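Local atomic coordinates of putative sugar isomerase (Parabacteroides distasonis, PDB entry 3LMZ), a protein that probably isomerises sugars within a xylose isomerase-like TIM barrel, though its substrate is not known. Residues F30-D33 with T34-T38; G108-Y112 with E113-Y117; K237-F240 with L241-E245. One frame throughout, in Å; residues are numbered along the deposited sequence.

Contact 1: residues F30-D33 with T34-T38; sequences FDLD and TTLKT
Asp31 caps the N-terminus of helix 32-41, and its contact with Thr34 and Thr35 is a local one within the first turn of that helix. The chain has the xylose isomerase-like TIM-barrel fold, and this helix follows strand 19-22. In Asp31, CG lies between the backbone N and the carbonyl carbon (chi1 63°), which turns the carboxylate back over the helix end. OD1 of Asp31 takes the amide of Thr34, OD1 to N 2.9 Å, in a nearly straight bond. Thr34 OG1 donates to the same OD1, also at 2.9 Å, but comes from above the carboxylate plane. Two donors therefore grip one oxygen and fix the rotation of the carboxylate. The start of the helix would probably also stabilise its negative charge. The other branch of Thr34, CG2, rests 4.0 Å from CB of Phe30 and meets the ring obliquely at CD1. The Phe30 ring then leads away, edge-to-face with Phe240. Leu32 and Leu36, one turn apart, pack by their branches, CG of Leu32 to CD1 of Leu36 at 3.8 Å, facing helix 60-72. In the conformer given, Asp33 makes a salt bridge with Lys69 of that helix. Thr35 is buried, and its hydroxyl is satisfied within the turn. The backbone carbonyl of Asp31 accepts twice: Thr35 N reaches O at 3.0 Å in the carbonyl plane, while Thr35 OG1 reaches the same O at 2.9 Å from above that plane.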
loop_
_atom_site.group_PDB
_atom_site.type_symbol
_atom_site.label_atom_id
_atom_site.label_comp_id
_atom_site.label_asym_id
_atom_site.label_seq_id
_atom_site.Cartn_x
_atom_site.Cartn_y
_atom_site.Cartn_z
ATOM N N PHE A 30 -2.832 -20.359 -1.600
ATOM C CA PHE A 30 -1.398 -20.358 -1.774
ATOM C C PHE A 30 -0.657 -21.198 -0.766
ATOM O O PHE A 30 -1.116 -21.347 0.379
ATOM C CB PHE A 30 -0.867 -18.931 -1.803
ATOM C CG PHE A 30 -1.501 -18.141 -2.921
ATOM C CD1 PHE A 30 -1.050 -18.276 -4.224
ATOM C CD2 PHE A 30 -2.663 -17.460 -2.710
ATOM C CE1 PHE A 30 -1.677 -17.636 -5.300
ATOM C CE2 PHE A 30 -3.313 -16.824 -3.758
ATOM C CZ PHE A 30 -2.820 -16.913 -5.075
ATOM N N ASP A 31 0.457 -21.779 -1.180
ATOM C CA ASP A 31 1.267 -22.566 -0.281
ATOM C C ASP A 31 2.050 -21.735 0.713
ATOM O O ASP A 31 2.118 -20.496 0.654
ATOM C CB ASP A 31 2.135 -23.602 -1.001
ATOM C CG ASP A 31 3.135 -23.013 -1.906
ATOM O OD1 ASP A 31 3.523 -21.846 -1.714
ATOM O OD2 ASP A 31 3.609 -23.747 -2.818
ATOM N N LEU A 32 2.655 -22.437 1.654
ATOM C CA LEU A 32 3.424 -21.728 2.696
ATOM C C LEU A 32 4.621 -20.966 2.132
ATOM O O LEU A 32 4.897 -19.847 2.597
ATOM C CB LEU A 32 3.863 -22.708 3.781
ATOM C CG LEU A 32 4.627 -22.100 4.941
ATOM C CD1 LEU A 32 3.808 -21.121 5.685
ATOM C CD2 LEU A 32 5.108 -23.265 5.841
ATOM N N ASP A 33 5.311 -21.548 1.156
ATOM C CA ASP A 33 6.445 -20.849 0.514
ATOM C C ASP A 33 6.013 -19.476 0.001
ATOM O O ASP A 33 6.606 -18.434 0.322
ATOM C CB ASP A 33 7.004 -21.626 -0.680
ATOM C CG ASP A 33 7.534 -22.997 -0.312
ATOM O OD1 ASP A 33 8.145 -23.148 0.761
ATOM O OD2 ASP A 33 7.339 -23.937 -1.120
ATOM N N THR A 34 4.963 -19.472 -0.810
ATOM C CA THR A 34 4.443 -18.231 -1.404
ATOM C C THR A 34 4.028 -17.254 -0.291
ATOM O O THR A 34 4.307 -16.057 -0.372
ATOM C CB THR A 34 3.226 -18.534 -2.306
ATOM O OG1 THR A 34 3.670 -19.401 -3.351
ATOM C CG2 THR A 34 2.575 -17.253 -2.879
ATOM N N THR A 35 3.343 -17.765 0.739
ATOM C CA THR A 35 2.904 -16.925 1.880
ATOM C C THR A 35 4.098 -16.264 2.557
ATOM O O THR A 35 4.115 -15.078 2.735
ATOM C CB THR A 35 2.148 -17.843 2.872
ATOM O OG1 THR A 35 0.983 -18.381 2.236
ATOM C CG2 THR A 35 1.766 -16.986 4.158
ATOM N N LEU A 36 5.122 -17.045 2.911
ATOM C CA LEU A 36 6.275 -16.496 3.641
ATOM C C LEU A 36 7.060 -15.510 2.756
ATOM O O LEU A 36 7.514 -14.492 3.247
ATOM C CB LEU A 36 7.171 -17.624 4.162
ATOM C CG LEU A 36 6.558 -18.502 5.242
ATOM C CD1 LEU A 36 7.520 -19.678 5.525
ATOM C CD2 LEU A 36 6.225 -17.716 6.481
ATOM N N LYS A 37 7.231 -15.804 1.492
ATOM C CA LYS A 37 7.924 -14.906 0.600
ATOM C C LYS A 37 7.186 -13.547 0.500
ATOM O O LYS A 37 7.801 -12.462 0.477
ATOM C CB LYS A 37 8.103 -15.578 -0.762
ATOM C CG LYS A 37 9.266 -16.574 -0.697
ATOM C CD LYS A 37 9.413 -17.475 -1.951
ATOM C CE LYS A 37 10.561 -18.521 -1.766
ATOM N NZ LYS A 37 10.479 -19.594 -2.832
ATOM N N THR A 38 5.844 -13.606 0.451
ATOM C CA THR A 38 5.077 -12.413 0.385
ATOM C C THR A 38 5.229 -11.624 1.663
ATOM O O THR A 38 5.439 -10.400 1.617
ATOM C CB THR A 38 3.600 -12.715 0.044
ATOM O OG1 THR A 38 3.536 -13.543 -1.117
ATOM C CG2 THR A 38 2.780 -11.467 -0.099
#

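Contact 2: residues G108-Y112 with E113-Y117; sequences GVPNY and ELLPY
Glu113 folds its side chain back beside Asn111 in the tight turn that leads from strand 105-110 into helix 115-125. The two side chains lie alongside each other and point the same way. From CB of Glu113, which starts the chain beside the peptide link from Tyr112, CG is set between the backbone N and carbonyl carbon of Glu113 (chi1 70°). The chain bends again at chi2 (-83°), and this second bend carries the carboxylate back to Asn111. CD then sits 3.5 Å from CB of Asn111. OE1 rests over the same CB at 3.4 Å. OE2 is the oxygen that accepts from ND2 of Asn111, at 3.1 Å. The N-H arrives on the syn side of OE2 but out of the carboxylate plane, while OE2 lies almost in the amide plane. The two flat groups are turned 58° against each other. Backbone bonds close the turn. Leu114 N donates to Asn111 O at 2.9 Å, and Leu115 N to Tyr112 O at 3.1 Å. Both are i to i+3 bonds, which fits the short 3-10 segment ahead of the helix. Leu115 packs by two branches: CD2 lies 4.0 Å from CG of Pro110, and CD1 meets the Tyr112 ring more loosely at its edge. The Tyr112 hydroxyl is held by Asp146 and the backbone N of Tyr141. This turn belongs to the beta-alpha-beta unit of strand 105-110, helix 115-125 and strand 128-132. Leu115 and Pro110 both rest on Ile131 of the last strand, while Leu114 leans on Ile91 of helix 88-101.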
loop_
_atom_site.group_PDB
_atom_site.type_symbol
_atom_site.label_atom_id
_atom_site.label_comp_id
_atom_site.label_asym_id
_atom_site.label_seq_id
_atom_site.Cartn_x
_atom_site.Cartn_y
_atom_site.Cartn_z
ATOM N N GLY A 108 -10.149 -19.565 17.767
ATOM C CA GLY A 108 -11.112 -20.668 17.672
ATOM C C GLY A 108 -12.529 -20.239 17.366
ATOM O O GLY A 108 -12.877 -19.052 17.517
ATOM N N VAL A 109 -13.312 -21.211 16.906
ATOM C CA VAL A 109 -14.735 -21.044 16.794
ATOM C C VAL A 109 -15.393 -22.257 17.441
ATOM O O VAL A 109 -15.698 -23.227 16.762
ATOM C CB VAL A 109 -15.169 -20.842 15.331
ATOM C CG1 VAL A 109 -16.673 -20.480 15.233
ATOM C CG2 VAL A 109 -14.293 -19.747 14.683
ATOM N N PRO A 110 -15.594 -22.219 18.765
ATOM C CA PRO A 110 -16.233 -23.377 19.476
ATOM C C PRO A 110 -17.744 -23.231 19.492
ATOM O O PRO A 110 -18.254 -22.112 19.741
ATOM C CB PRO A 110 -15.678 -23.248 20.869
ATOM C CG PRO A 110 -15.470 -21.777 21.060
ATOM C CD PRO A 110 -15.249 -21.143 19.700
ATOM N N ASN A 111 -18.457 -24.340 19.357
ATOM C CA ASN A 111 -19.906 -24.309 19.547
ATOM C C ASN A 111 -20.176 -23.701 20.949
ATOM O O ASN A 111 -19.420 -23.917 21.921
ATOM C CB ASN A 111 -20.493 -25.740 19.531
ATOM C CG ASN A 111 -20.457 -26.397 18.159
ATOM O OD1 ASN A 111 -19.823 -25.909 17.242
ATOM N ND2 ASN A 111 -21.154 -27.527 18.024
ATOM N N TYR A 112 -21.247 -22.934 21.077
ATOM C CA TYR A 112 -21.549 -22.275 22.378
ATOM C C TYR A 112 -21.532 -23.252 23.544
ATOM O O TYR A 112 -21.048 -22.932 24.604
ATOM C CB TYR A 112 -22.966 -21.639 22.365
ATOM C CG TYR A 112 -23.110 -20.347 21.587
ATOM C CD1 TYR A 112 -22.296 -19.265 21.798
ATOM C CD2 TYR A 112 -24.180 -20.168 20.709
ATOM C CE1 TYR A 112 -22.430 -18.111 21.074
ATOM C CE2 TYR A 112 -24.351 -18.971 19.998
ATOM C CZ TYR A 112 -23.460 -17.945 20.184
ATOM O OH TYR A 112 -23.548 -16.723 19.518
ATOM N N GLU A 113 -22.102 -24.423 23.341
ATOM C CA GLU A 113 -22.223 -25.387 24.446
ATOM C C GLU A 113 -20.897 -25.927 24.911
ATOM O O GLU A 113 -20.819 -26.597 25.946
ATOM C CB GLU A 113 -23.189 -26.538 24.084
ATOM C CG GLU A 113 -22.743 -27.534 23.052
ATOM C CD GLU A 113 -22.947 -27.106 21.584
ATOM O OE1 GLU A 113 -23.433 -25.964 21.296
ATOM O OE2 GLU A 113 -22.619 -27.969 20.696
ATOM N N LEU A 114 -19.862 -25.716 24.117
ATOM C CA LEU A 114 -18.508 -26.137 24.434
ATOM C C LEU A 114 -17.654 -25.117 25.150
ATOM O O LEU A 114 -16.501 -25.420 25.509
ATOM C CB LEU A 114 -17.774 -26.639 23.186
ATOM C CG LEU A 114 -18.388 -27.847 22.487
ATOM C CD1 LEU A 114 -17.713 -28.116 21.144
ATOM C CD2 LEU A 114 -18.362 -29.082 23.415
ATOM N N LEU A 115 -18.187 -23.919 25.407
ATOM C CA LEU A 115 -17.441 -22.910 26.137
ATOM C C LEU A 115 -16.958 -23.354 27.530
ATOM O O LEU A 115 -15.814 -23.090 27.922
ATOM C CB LEU A 115 -18.233 -21.618 26.204
ATOM C CG LEU A 115 -18.245 -20.847 24.858
ATOM C CD1 LEU A 115 -19.291 -19.752 24.915
ATOM C CD2 LEU A 115 -16.915 -20.308 24.452
ATOM N N PRO A 116 -17.792 -24.097 28.286
ATOM C CA PRO A 116 -17.257 -24.629 29.554
ATOM C C PRO A 116 -16.022 -25.537 29.383
ATOM O O PRO A 116 -15.075 -25.528 30.176
ATOM C CB PRO A 116 -18.443 -25.413 30.119
ATOM C CG PRO A 116 -19.653 -24.730 29.515
ATOM C CD PRO A 116 -19.248 -24.334 28.116
ATOM N N TYR A 117 -16.005 -26.334 28.313
ATOM C CA TYR A 117 -14.848 -27.167 28.046
ATOM C C TYR A 117 -13.619 -26.351 27.637
ATOM O O TYR A 117 -12.493 -26.638 28.045
ATOM C CB TYR A 117 -15.213 -28.224 26.995
ATOM C CG TYR A 117 -14.236 -29.391 26.975
ATOM C CD1 TYR A 117 -14.286 -30.349 27.961
ATOM C CD2 TYR A 117 -13.315 -29.555 25.965
ATOM C CE1 TYR A 117 -13.430 -31.429 27.994
ATOM C CE2 TYR A 117 -12.410 -30.632 25.975
ATOM C CZ TYR A 117 -12.519 -31.595 26.984
ATOM O OH TYR A 117 -11.632 -32.675 27.048
#

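Contact 3: residues K237-F240 with L241-E245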
loop_
_atom_site.group_PDB
_atom_site.type_symbol
_atom_site.label_atom_id
_atom_site.label_comp_id
_atom_site.label_asym_id
_atom_site.label_seq_id
_atom_site.Cartn_x
_atom_site.Cartn_y
_atom_site.Cartn_z
ATOM N N LYS A 237 -8.095 -15.412 -5.437
ATOM C CA LYS A 237 -7.267 -16.179 -6.362
ATOM C C LYS A 237 -6.035 -15.419 -6.881
ATOM O O LYS A 237 -5.146 -16.027 -7.496
ATOM C CB LYS A 237 -8.099 -16.668 -7.547
ATOM C CG LYS A 237 -9.180 -17.601 -7.121
ATOM C CD LYS A 237 -10.109 -17.991 -8.293
ATOM C CE LYS A 237 -11.220 -16.983 -8.522
ATOM N NZ LYS A 237 -12.445 -17.316 -7.687
ATOM N N ASP A 238 -5.997 -14.098 -6.688
ATOM C CA ASP A 238 -4.846 -13.241 -7.071
ATOM C C ASP A 238 -4.829 -11.963 -6.231
ATOM O O ASP A 238 -5.072 -10.890 -6.744
ATOM C CB ASP A 238 -4.868 -12.948 -8.586
ATOM C CG ASP A 238 -3.640 -12.199 -9.067
ATOM O OD1 ASP A 238 -2.647 -12.128 -8.330
ATOM O OD2 ASP A 238 -3.693 -11.646 -10.202
ATOM N N PRO A 239 -4.576 -12.124 -4.920
ATOM C CA PRO A 239 -4.841 -11.031 -3.977
ATOM C C PRO A 239 -3.672 -10.040 -3.730
ATOM O O PRO A 239 -3.766 -9.101 -2.910
ATOM C CB PRO A 239 -5.129 -11.811 -2.693
ATOM C CG PRO A 239 -4.194 -13.015 -2.767
ATOM C CD PRO A 239 -4.330 -13.419 -4.215
ATOM N N PHE A 240 -2.518 -10.350 -4.354
ATOM C CA PHE A 240 -1.249 -9.748 -3.972
ATOM C C PHE A 240 -1.319 -8.205 -4.037
ATOM O O PHE A 240 -0.869 -7.500 -3.080
ATOM C CB PHE A 240 -0.110 -10.313 -4.818
ATOM C CG PHE A 240 0.025 -11.785 -4.634
ATOM C CD1 PHE A 240 0.705 -12.306 -3.553
ATOM C CD2 PHE A 240 -0.615 -12.657 -5.509
ATOM C CE1 PHE A 240 0.754 -13.691 -3.374
ATOM C CE2 PHE A 240 -0.577 -14.034 -5.324
ATOM C CZ PHE A 240 0.135 -14.544 -4.270
ATOM N N LEU A 241 -1.851 -7.679 -5.125
ATOM C CA LEU A 241 -1.914 -6.245 -5.282
ATOM C C LEU A 241 -2.743 -5.557 -4.186
ATOM O O LEU A 241 -2.402 -4.491 -3.685
ATOM C CB LEU A 241 -2.431 -5.899 -6.691
ATOM C CG LEU A 241 -2.002 -4.575 -7.305
ATOM C CD1 LEU A 241 -0.553 -4.588 -7.810
ATOM C CD2 LEU A 241 -2.989 -4.297 -8.415
ATOM N N GLY A 242 -3.848 -6.203 -3.808
ATOM C CA GLY A 242 -4.729 -5.691 -2.771
ATOM C C GLY A 242 -4.172 -5.831 -1.366
ATOM O O GLY A 242 -4.334 -4.954 -0.512
ATOM N N ILE A 243 -3.533 -6.969 -1.128
ATOM C CA ILE A 243 -2.803 -7.208 0.132
ATOM C C ILE A 243 -1.783 -6.082 0.327
ATOM O O ILE A 243 -1.752 -5.391 1.357
ATOM C CB ILE A 243 -2.112 -8.582 0.165
ATOM C CG1 ILE A 243 -3.137 -9.729 0.254
ATOM C CG2 ILE A 243 -1.169 -8.606 1.358
ATOM C CD1 ILE A 243 -2.516 -11.089 -0.122
ATOM N N ALA A 244 -1.001 -5.811 -0.704
ATOM C CA ALA A 244 0.127 -4.831 -0.570
ATOM C C ALA A 244 -0.354 -3.404 -0.436
ATOM O O ALA A 244 0.114 -2.681 0.427
ATOM C CB ALA A 244 1.062 -4.966 -1.794
ATOM N N GLU A 245 -1.413 -3.044 -1.189
ATOM C CA GLU A 245 -1.989 -1.712 -1.016
ATOM C C GLU A 245 -2.548 -1.549 0.387
ATOM O O GLU A 245 -2.355 -0.530 1.041
ATOM C CB GLU A 245 -3.131 -1.462 -2.011
ATOM C CG GLU A 245 -3.785 -0.083 -1.866
ATOM C CD GLU A 245 -4.910 0.203 -2.859
ATOM O OE1 GLU A 245 -4.958 -0.516 -3.906
ATOM O OE2 GLU A 245 -5.652 1.171 -2.591
HETATM O O HOH W 1 -2.277 -9.397 -7.548
#
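Ile243 holds CG1 anti to its own carbonyl carbon (chi1 -69°), and chi2 of 163° extends CD1 back toward Pro239. The two side chains lie side by side and point the same way. CD1 of Ile243 touches CG of Pro239 at 3.7 Å and CB at the same distance. CG1 passes over the Pro239 carbonyl, 3.3 Å from O. This is a local contact where the loop after strand 227-230 leads into helix 240-256, the last helix of the TIM-barrel chain. The helix begins its bonding here: Ile243 N donates to Pro239 O at 2.8 Å, nearly straight, and Ala244 N to Phe240 O at 2.9 Å. With an alanine in place of this isoleucine, a gap would probably open beside the Pro239 ring, where CD1 now packs, and the ring would lose that part of its cover. Ahead of the proline, Asp238 reaches the helix through a water. The water donates to OD1 of Asp238 at 2.9 Å and accepts from Leu241 N at 3.0 Å. OD1 also lies in plane at the edge of the Phe240 ring. The second subunit covers this end: its Leu241 packs on Phe240, and its Arg41 bonds to Asp238 O. The chemistry thus divides the helix start. An apolar side chain covers the proline, while a water satisfies the Leu241 amide and links it to a carboxylate, whose negative charge would probably be favoured by the N-terminal end of the helix.

How the contacts relate
Contacts 1 and 3 are neighbours, with centres about 13 Å apart, and they join the starts of helices 32-41 and 240-256. Phe30 supplies much of the join: its CZ lies 3.7 Å from CE2 of Phe240, and its CE2 lies 3.6 Å from CD of Pro239. Thr38 OG1 adds packing at 3.6 Å from Phe240 CE1. The second subunit packs against both contacts. Contact 2 stands apart, its centre about 31 Å from that of contact 1 and 34 Å from that of contact 3, on the opposite side of the chain's centre from contact 3. All three contacts belong to helix starts of one barrel.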